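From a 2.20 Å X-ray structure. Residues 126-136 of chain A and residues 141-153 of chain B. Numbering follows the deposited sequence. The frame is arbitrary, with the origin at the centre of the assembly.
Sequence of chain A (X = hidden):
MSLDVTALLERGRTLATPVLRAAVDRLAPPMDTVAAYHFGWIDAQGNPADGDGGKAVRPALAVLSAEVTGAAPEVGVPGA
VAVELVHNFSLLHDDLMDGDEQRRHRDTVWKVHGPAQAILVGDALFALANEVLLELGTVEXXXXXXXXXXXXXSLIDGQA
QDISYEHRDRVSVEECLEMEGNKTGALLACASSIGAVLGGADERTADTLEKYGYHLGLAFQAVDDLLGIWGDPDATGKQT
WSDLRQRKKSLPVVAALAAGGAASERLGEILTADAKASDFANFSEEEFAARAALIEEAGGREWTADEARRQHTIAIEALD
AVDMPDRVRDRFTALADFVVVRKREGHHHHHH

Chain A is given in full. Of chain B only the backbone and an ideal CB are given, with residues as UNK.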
# COMPACT_ATOMS: atom_id res chain seq x y z
N PHE A 126 0.23 5.25 2.87
CA PHE A 126 1.35 4.92 2.00
C PHE A 126 1.29 5.74 0.70
O PHE A 126 2.33 6.22 0.22
CB PHE A 126 1.41 3.41 1.73
CG PHE A 126 2.60 2.96 0.91
CD1 PHE A 126 3.84 3.61 0.99
CD2 PHE A 126 2.50 1.85 0.08
CE1 PHE A 126 4.93 3.19 0.22
CE2 PHE A 126 3.59 1.42 -0.69
CZ PHE A 126 4.80 2.10 -0.62
N ALA A 127 0.10 5.92 0.14
CA ALA A 127 -0.04 6.78 -1.03
C ALA A 127 0.20 8.27 -0.69
O ALA A 127 0.79 9.01 -1.49
CB ALA A 127 -1.38 6.58 -1.70
N LEU A 128 -0.25 8.69 0.49
CA LEU A 128 -0.05 10.07 0.94
C LEU A 128 1.43 10.44 1.15
O LEU A 128 1.82 11.59 0.97
CB LEU A 128 -0.85 10.34 2.23
CG LEU A 128 -0.93 11.77 2.77
CD1 LEU A 128 -1.51 12.78 1.75
CD2 LEU A 128 -1.72 11.78 4.05
N ALA A 129 2.23 9.44 1.53
CA ALA A 129 3.65 9.64 1.82
C ALA A 129 4.38 10.00 0.56
O ALA A 129 5.20 10.92 0.55
CB ALA A 129 4.26 8.38 2.45
N ASN A 130 4.07 9.27 -0.51
CA ASN A 130 4.62 9.54 -1.83
C ASN A 130 4.17 10.89 -2.36
O ASN A 130 4.94 11.59 -3.02
CB ASN A 130 4.21 8.43 -2.81
CG ASN A 130 4.85 7.11 -2.50
OD1 ASN A 130 6.03 7.05 -2.16
ND2 ASN A 130 4.09 6.04 -2.63
N GLU A 131 2.92 11.26 -2.05
CA GLU A 131 2.36 12.54 -2.44
C GLU A 131 3.09 13.69 -1.75
O GLU A 131 3.45 14.66 -2.39
CB GLU A 131 0.87 12.60 -2.08
CG GLU A 131 0.13 13.81 -2.64
CD GLU A 131 -0.37 13.57 -4.06
OE1 GLU A 131 0.43 13.72 -5.01
OE2 GLU A 131 -1.57 13.25 -4.22
N VAL A 132 3.31 13.55 -0.44
CA VAL A 132 3.93 14.59 0.37
C VAL A 132 5.32 14.98 -0.16
O VAL A 132 5.73 16.14 -0.05
CB VAL A 132 3.93 14.18 1.87
CG1 VAL A 132 5.10 14.79 2.65
CG2 VAL A 132 2.61 14.57 2.51
N LEU A 133 6.01 14.03 -0.77
CA LEU A 133 7.30 14.29 -1.39
C LEU A 133 7.17 14.80 -2.82
O LEU A 133 7.74 15.83 -3.16
CB LEU A 133 8.20 13.05 -1.34
CG LEU A 133 8.61 12.59 0.06
CD1 LEU A 133 9.28 11.22 0.00
CD2 LEU A 133 9.53 13.63 0.73
N LEU A 134 6.42 14.07 -3.65
CA LEU A 134 6.30 14.39 -5.08
C LEU A 134 5.57 15.72 -5.36
O LEU A 134 5.82 16.33 -6.41
CB LEU A 134 5.67 13.23 -5.85
CG LEU A 134 6.47 11.92 -5.99
CD1 LEU A 134 5.55 10.72 -6.22
CD2 LEU A 134 7.51 11.99 -7.10
N GLU A 135 4.72 16.17 -4.42
CA GLU A 135 4.06 17.50 -4.45
C GLU A 135 5.02 18.64 -4.74
O GLU A 135 4.63 19.64 -5.35
CB GLU A 135 3.37 17.81 -3.11
CG GLU A 135 1.90 17.49 -3.06
CD GLU A 135 1.24 17.72 -1.69
OE1 GLU A 135 1.93 17.84 -0.65
OE2 GLU A 135 -0.01 17.76 -1.66
N LEU A 136 6.27 18.48 -4.29
CA LEU A 136 7.31 19.50 -4.43
C LEU A 136 7.72 19.75 -5.89
O LEU A 136 8.14 20.86 -6.23
CB LEU A 136 8.52 19.16 -3.56
CG LEU A 136 8.20 19.09 -2.06
CD1 LEU A 136 9.32 18.41 -1.29
CD2 LEU A 136 7.91 20.47 -1.49
N UNK B 141 10.58 10.47 -14.96
CA UNK B 141 10.18 9.36 -14.10
C UNK B 141 9.59 9.83 -12.77
O UNK B 141 8.72 9.15 -12.21
CB UNK B 141 11.38 8.45 -13.84
N UNK B 142 10.06 10.97 -12.27
CA UNK B 142 9.55 11.54 -11.03
C UNK B 142 8.16 12.11 -11.26
O UNK B 142 7.26 11.96 -10.42
CB UNK B 142 10.49 12.62 -10.50
N UNK B 143 8.00 12.74 -12.42
CA UNK B 143 6.72 13.31 -12.81
C UNK B 143 5.69 12.23 -13.12
O UNK B 143 4.51 12.37 -12.82
CB UNK B 143 6.90 14.22 -14.02
N UNK B 144 6.15 11.13 -13.71
CA UNK B 144 5.31 9.98 -14.00
C UNK B 144 4.83 9.29 -12.71
O UNK B 144 3.68 8.83 -12.66
CB UNK B 144 6.07 8.99 -14.88
N UNK B 145 5.69 9.24 -11.69
CA UNK B 145 5.32 8.69 -10.38
C UNK B 145 4.29 9.59 -9.68
O UNK B 145 3.41 9.09 -8.98
CB UNK B 145 6.56 8.53 -9.50
N UNK B 146 4.40 10.90 -9.89
CA UNK B 146 3.45 11.90 -9.39
C UNK B 146 2.04 11.62 -9.91
O UNK B 146 1.06 11.71 -9.16
CB UNK B 146 3.89 13.31 -9.80
N UNK B 147 1.95 11.26 -11.19
CA UNK B 147 0.70 10.93 -11.85
C UNK B 147 0.14 9.61 -11.34
O UNK B 147 -1.07 9.45 -11.23
CB UNK B 147 0.90 10.87 -13.37
N UNK B 148 1.03 8.67 -11.06
CA UNK B 148 0.65 7.35 -10.55
C UNK B 148 0.07 7.50 -9.16
O UNK B 148 -0.93 6.86 -8.83
CB UNK B 148 1.85 6.40 -10.53
N UNK B 149 0.69 8.36 -8.36
CA UNK B 149 0.28 8.62 -6.99
C UNK B 149 -1.12 9.24 -6.91
O UNK B 149 -1.92 8.85 -6.08
CB UNK B 149 1.30 9.54 -6.31
N UNK B 150 -1.41 10.19 -7.80
CA UNK B 150 -2.71 10.83 -7.88
C UNK B 150 -3.79 9.78 -8.16
O UNK B 150 -4.83 9.75 -7.49
CB UNK B 150 -2.71 11.91 -8.96
N UNK B 151 -3.51 8.90 -9.12
CA UNK B 151 -4.43 7.85 -9.53
C UNK B 151 -4.64 6.81 -8.43
O UNK B 151 -5.73 6.25 -8.29
CB UNK B 151 -3.91 7.17 -10.80
N UNK B 152 -3.58 6.54 -7.68
CA UNK B 152 -3.62 5.53 -6.63
C UNK B 152 -4.37 6.07 -5.42
O UNK B 152 -5.15 5.34 -4.83
CB UNK B 152 -2.21 5.10 -6.24
N UNK B 153 -4.15 7.34 -5.09
CA UNK B 153 -4.89 8.00 -3.99
C UNK B 153 -6.37 8.03 -4.33
O UNK B 153 -7.23 7.86 -3.46
CB UNK B 153 -4.37 9.42 -3.74

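The two helices run roughly antiparallel, at 145° between their N-to-C directions, with axes 9.4 Å apart at closest approach. All thirteen positions of chain B have helical backbone angles, so CA-to-CB direction and distance to chain A are the main evidence.

Position 141 has nothing of chain A within 5.5 Å of its ideal CB, so the choice is wide; it is Ala141(B).

At 142 the ideal CB points sideways, 4.6 Å from CD2 of Leu134(A). That leaves room for a CB, and phi/psi of -72/-40 does not demand glycine; a small residue suits. The deposited residue is Gly142(B), whose O lies 3.3 Å from Leu134(A) CD2.

Positions 143 and 144 have no chain A atom near their ideal CB and are unconstrained here: Arg143(B) and Ala144(B).

Position 145 points toward chain A, its ideal CB 4.1 Å from Leu134(A) CD1. A small or beta-branched residue with a methyl, such as Ala, Val or Thr, would fit. Thr145(B) sets CG2 3.8 Å from Leu134(A) CD1, while its OG1 donates to Ala141(B) O at 2.6 Å.

The CB at 146 points sideways, 4.3 Å from Leu134(A) CB, with the carboxylate of Glu131(A) within range of a long side chain. Lys, Arg or Gln are plausible. Arg146(B) packs CD 3.3 Å from Leu134(A) O and lays one guanidinium face over CA of Glu135(A). Its NE is 4.4 Å from Glu131(A) OE1, opposite charges too far apart for a salt bridge.

Positions 147 and 148 point away and sideways, without chain A neighbours: Arg147(B) and Leu148(B).

Position 149 points into a hollow: its ideal CB is 4.4 Å from Leu134(A) CD1, 4.5 Å from Glu131(A) OE1 and 4.7 Å from Asn130(A) CB. Ala, Ser, Val or Thr would suit. Thr149(B) is a knob among Ala127(A), Asn130(A), Glu131(A) and Leu134(A), with CG2 3.3 Å from Ala127(A) O. Its OG1 donates to Thr145(B) O at 2.7 Å. Reciprocally, Leu134(A) sits among Gly142(B), Thr145(B), Arg146(B) and Thr149(B).

Position 150 points away, favouring a polar residue weakly at most; it is Lys150(B). Position 151 is out of reach: Ala151(B).

Position 152 points toward Ala127(A), ideal CB to CB 4.8 Å, so a small residue fits. Ser152(B) places OG 3.9 Å from Ala127(A) CB and donates it to Thr149(B) O at 2.8 Å.

At 153 the ideal CB is 4.8 Å from Glu131(A) OE2, inviting Lys, Arg or a neutral donor. Arg153(B) forms a salt bridge, NE donating to Glu131(A) OE2 at 2.9 Å, and its CG packs 3.7 Å from Ala127(A) CB.

Chain B 141-153: AGRATRRLTKASR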
# COMPACT_ATOMS: atom_id res chain seq x y z
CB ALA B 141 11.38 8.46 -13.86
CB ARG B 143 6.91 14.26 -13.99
CG ARG B 143 7.28 15.69 -13.59
CD ARG B 143 8.01 16.43 -14.71
NE ARG B 143 7.61 15.96 -16.03
CZ ARG B 143 8.34 16.10 -17.14
NH1 ARG B 143 9.52 16.72 -17.11
NH2 ARG B 143 7.87 15.61 -18.29
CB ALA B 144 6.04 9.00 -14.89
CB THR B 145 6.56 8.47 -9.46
OG1 THR B 145 7.62 7.86 -10.20
CG2 THR B 145 6.22 7.56 -8.26
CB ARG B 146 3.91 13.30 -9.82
CG ARG B 146 2.95 14.45 -9.55
CD ARG B 146 3.45 15.33 -8.44
NE ARG B 146 2.44 16.29 -7.98
CZ ARG B 146 2.43 17.58 -8.30
NH1 ARG B 146 3.37 18.09 -9.08
NH2 ARG B 146 1.47 18.36 -7.82
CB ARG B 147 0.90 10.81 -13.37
CG ARG B 147 1.51 12.02 -14.05
CD ARG B 147 0.47 13.06 -14.37
NE ARG B 147 1.08 14.32 -14.76
CZ ARG B 147 0.42 15.33 -15.31
NH1 ARG B 147 -0.89 15.22 -15.55
NH2 ARG B 147 1.06 16.44 -15.64
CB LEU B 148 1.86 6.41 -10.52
CG LEU B 148 1.57 4.92 -10.32
CD1 LEU B 148 1.10 4.25 -11.61
CD2 LEU B 148 2.78 4.21 -9.76
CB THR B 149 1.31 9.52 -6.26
OG1 THR B 149 2.60 8.92 -6.37
CG2 THR B 149 0.95 9.71 -4.76
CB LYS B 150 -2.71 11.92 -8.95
CG LYS B 150 -4.08 12.59 -9.18
CD LYS B 150 -4.02 13.69 -10.23
CE LYS B 150 -5.41 14.30 -10.45
NZ LYS B 150 -5.33 15.68 -10.97
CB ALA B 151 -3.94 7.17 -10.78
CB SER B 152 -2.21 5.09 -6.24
OG SER B 152 -1.52 6.16 -5.62
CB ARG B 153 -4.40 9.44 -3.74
CG ARG B 153 -2.92 9.56 -3.32
CD ARG B 153 -2.65 10.58 -2.21
NE ARG B 153 -3.36 11.85 -2.40
CZ ARG B 153 -4.16 12.40 -1.49
NH1 ARG B 153 -4.37 11.82 -0.31
NH2 ARG B 153 -4.76 13.56 -1.75
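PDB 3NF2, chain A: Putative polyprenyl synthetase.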